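PDB 3URG: Alr1010 protein, which probably binds calcium ions in the cyanobacterium Nostoc (Anabaena). Local coordinates for residues Leu95-Ala103 with Tyr113-Glu121. Residues are numbered along the deposited sequence; the frame is centred on the assembly and turned at random.
Sequences LKDMYVEVA and YTAKLSDIE
An antiparallel beta hairpin pairs Tyr99-Val102 with Tyr113-Lys116, and its bonding runs on into the turn that follows the second strand. Val100 and Ala115 form one hydrogen-bonded pair, with Val100 N 2.7 Å from Ala115 O, and Val102 and Tyr113 form the next, with Tyr113 N 2.8 Å from Val102 O. Past the non-hydrogen-bonded pair Tyr99/Lys116, a single, almost straight bond (172°) from Leu117 N to Met98 O (3.0 Å) ties the start of the 3-10 turn 117-119 to the residue just before the first strand.

On the face of Val100, Val102 and Ala115, all buried, beta-branched valines fit the extended backbone and a small alanine leaves room for Val102 CG1, 4.1 Å from Ala115 CB. Val102 turns CG2 to Tyr113 CB, while Val100 CG1 meets Leu117 CD1 at 4.1 Å. Ile120, returning after the turn, lays its CG1-CD1 arm beside both valines.

Tyr99 and Lys116 diverge at CB, yet their side chains run alongside each other in the same direction. With CG anti to its carbonyl carbon (chi1 -67°), the Tyr99 ring lies obliquely beside Thr114 CG2 and the lysine methylenes, CE1 being 3.4 Å from Lys116 CG. A long aliphatic stem ending in a charge thus serves a partly open border. Asp97 reaches across this stem, its OD2 4.4 Å from Lys116 NZ, too long for an ion pair though the opposite charges probably attract. Its carboxylate is held more directly by the backbone NH of Met98 on OD1 and by two waters: one links OD1 to Met98 O and Ser118 N, the other links OD2 to Ser118 OG.

Strand 77-86 flanks the first strand on its other edge, where Val85 and Val83 touch Val100 and Val102; Trp68 of strand 64-72 packs on Val102, Ala115 and Ile120, and Trp136 of helix 127-141 lies against Asp97, Met98 and Leu117.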
# COMPACT_ATOMS: atom_id res chain seq x y z
N LEU A 95 3.86 -3.77 -11.22
CA LEU A 95 4.02 -2.59 -12.07
C LEU A 95 2.82 -1.63 -12.05
O LEU A 95 2.95 -0.46 -12.43
CB LEU A 95 4.36 -2.99 -13.51
CG LEU A 95 5.81 -2.80 -13.94
CD1 LEU A 95 6.76 -3.54 -13.02
CD2 LEU A 95 5.99 -3.24 -15.39
N LYS A 96 1.67 -2.12 -11.61
CA LYS A 96 0.45 -1.31 -11.64
C LYS A 96 0.13 -0.64 -10.30
O LYS A 96 -0.19 0.55 -10.24
CB LYS A 96 -0.73 -2.18 -12.08
N ASP A 97 0.21 -1.41 -9.22
CA ASP A 97 -0.24 -0.93 -7.92
C ASP A 97 0.44 -1.77 -6.87
O ASP A 97 1.07 -2.78 -7.20
CB ASP A 97 -1.76 -1.11 -7.82
CG ASP A 97 -2.41 -0.10 -6.91
OD1 ASP A 97 -1.74 0.42 -5.98
OD2 ASP A 97 -3.61 0.19 -7.11
N MET A 98 0.33 -1.35 -5.60
CA MET A 98 0.86 -2.12 -4.49
C MET A 98 -0.24 -2.97 -3.85
O MET A 98 -1.19 -2.42 -3.29
CB MET A 98 1.49 -1.19 -3.44
CG MET A 98 2.73 -0.43 -3.98
SD MET A 98 4.14 -1.57 -4.15
CE MET A 98 4.34 -1.72 -5.92
N TYR A 99 -0.11 -4.29 -3.93
CA TYR A 99 -1.12 -5.21 -3.40
C TYR A 99 -0.58 -5.93 -2.19
O TYR A 99 0.61 -6.23 -2.11
CB TYR A 99 -1.55 -6.24 -4.46
CG TYR A 99 -2.31 -5.65 -5.62
CD1 TYR A 99 -3.69 -5.55 -5.60
CD2 TYR A 99 -1.64 -5.19 -6.75
CE1 TYR A 99 -4.39 -4.99 -6.66
CE2 TYR A 99 -2.32 -4.63 -7.81
CZ TYR A 99 -3.70 -4.54 -7.76
OH TYR A 99 -4.38 -4.00 -8.83
N VAL A 100 -1.46 -6.21 -1.24
CA VAL A 100 -1.10 -7.02 -0.10
C VAL A 100 -2.02 -8.22 -0.04
O VAL A 100 -3.13 -8.20 -0.59
CB VAL A 100 -1.20 -6.24 1.21
CG1 VAL A 100 -0.11 -5.15 1.29
CG2 VAL A 100 -2.60 -5.65 1.36
N GLU A 101 -1.57 -9.26 0.62
CA GLU A 101 -2.44 -10.40 0.86
C GLU A 101 -3.11 -10.27 2.22
O GLU A 101 -2.45 -9.95 3.20
CB GLU A 101 -1.63 -11.67 0.85
CG GLU A 101 -2.26 -12.71 1.73
CD GLU A 101 -1.55 -14.01 1.61
OE1 GLU A 101 -1.98 -15.00 2.24
OE2 GLU A 101 -0.54 -14.03 0.88
N VAL A 102 -4.41 -10.54 2.26
CA VAL A 102 -5.21 -10.41 3.48
C VAL A 102 -6.04 -11.67 3.71
O VAL A 102 -6.40 -12.36 2.75
CB VAL A 102 -6.16 -9.18 3.43
CG1 VAL A 102 -5.36 -7.92 3.00
CG2 VAL A 102 -7.32 -9.41 2.48
N ALA A 103 -6.33 -11.98 4.97
CA ALA A 103 -7.10 -13.19 5.28
C ALA A 103 -8.23 -12.87 6.23
O ALA A 103 -8.05 -12.12 7.19
CB ALA A 103 -6.20 -14.26 5.89
N TYR A 113 -7.16 -13.28 0.21
CA TYR A 113 -7.50 -12.41 -0.91
C TYR A 113 -6.32 -11.51 -1.25
O TYR A 113 -5.41 -11.33 -0.45
CB TYR A 113 -8.68 -11.50 -0.56
CG TYR A 113 -9.96 -12.21 -0.16
CD1 TYR A 113 -11.00 -12.38 -1.07
CD2 TYR A 113 -10.14 -12.68 1.14
CE1 TYR A 113 -12.19 -13.02 -0.70
CE2 TYR A 113 -11.32 -13.32 1.52
CZ TYR A 113 -12.34 -13.48 0.60
OH TYR A 113 -13.51 -14.12 0.98
N THR A 114 -6.35 -10.94 -2.44
CA THR A 114 -5.40 -9.90 -2.80
C THR A 114 -6.13 -8.57 -2.75
O THR A 114 -7.20 -8.42 -3.34
CB THR A 114 -4.84 -10.13 -4.21
OG1 THR A 114 -4.19 -11.41 -4.24
CG2 THR A 114 -3.83 -9.06 -4.56
N ALA A 115 -5.57 -7.61 -2.01
CA ALA A 115 -6.19 -6.30 -1.85
C ALA A 115 -5.17 -5.21 -2.17
O ALA A 115 -3.98 -5.34 -1.84
CB ALA A 115 -6.69 -6.14 -0.41
N LYS A 116 -5.66 -4.13 -2.78
CA LYS A 116 -4.87 -2.91 -2.92
C LYS A 116 -4.59 -2.29 -1.54
O LYS A 116 -5.52 -2.08 -0.75
CB LYS A 116 -5.63 -1.89 -3.79
CG LYS A 116 -5.96 -2.41 -5.18
CD LYS A 116 -6.22 -1.31 -6.18
CE LYS A 116 -7.64 -0.80 -6.11
NZ LYS A 116 -8.03 -0.18 -7.40
N LEU A 117 -3.33 -1.99 -1.25
CA LEU A 117 -2.99 -1.34 0.01
C LEU A 117 -3.81 -0.05 0.18
O LEU A 117 -4.18 0.31 1.30
CB LEU A 117 -1.49 -1.02 0.06
CG LEU A 117 -0.94 -0.50 1.40
CD1 LEU A 117 -1.28 -1.46 2.54
CD2 LEU A 117 0.56 -0.28 1.32
N SER A 118 -4.10 0.63 -0.92
CA SER A 118 -4.82 1.90 -0.86
C SER A 118 -6.27 1.73 -0.39
O SER A 118 -6.95 2.72 -0.10
CB SER A 118 -4.81 2.58 -2.24
OG SER A 118 -5.52 1.80 -3.18
N ASP A 119 -6.73 0.48 -0.32
CA ASP A 119 -8.08 0.16 0.18
C ASP A 119 -8.09 -0.37 1.62
O ASP A 119 -9.13 -0.84 2.12
CB ASP A 119 -8.76 -0.85 -0.72
CG ASP A 119 -9.22 -0.25 -2.04
OD1 ASP A 119 -9.53 0.96 -2.06
OD2 ASP A 119 -9.31 -1.00 -3.04
N ILE A 120 -6.94 -0.29 2.28
CA ILE A 120 -6.79 -0.81 3.64
C ILE A 120 -6.66 0.32 4.66
O ILE A 120 -5.81 1.21 4.52
CB ILE A 120 -5.53 -1.68 3.77
CG1 ILE A 120 -5.62 -2.92 2.88
CG2 ILE A 120 -5.30 -2.07 5.25
CD1 ILE A 120 -6.75 -3.85 3.24
N GLU A 121 -7.48 0.27 5.70
CA GLU A 121 -7.35 1.20 6.80
C GLU A 121 -6.82 0.39 7.99
O GLU A 121 -7.53 -0.43 8.55
CB GLU A 121 -8.72 1.81 7.13
CG GLU A 121 -8.67 3.02 8.04
CD GLU A 121 -10.06 3.53 8.42
OE1 GLU A 121 -10.88 2.73 8.94
OE2 GLU A 121 -10.33 4.73 8.20
O HOH W 1 -2.43 0.32 -3.49
O HOH W 2 -4.66 2.29 -5.80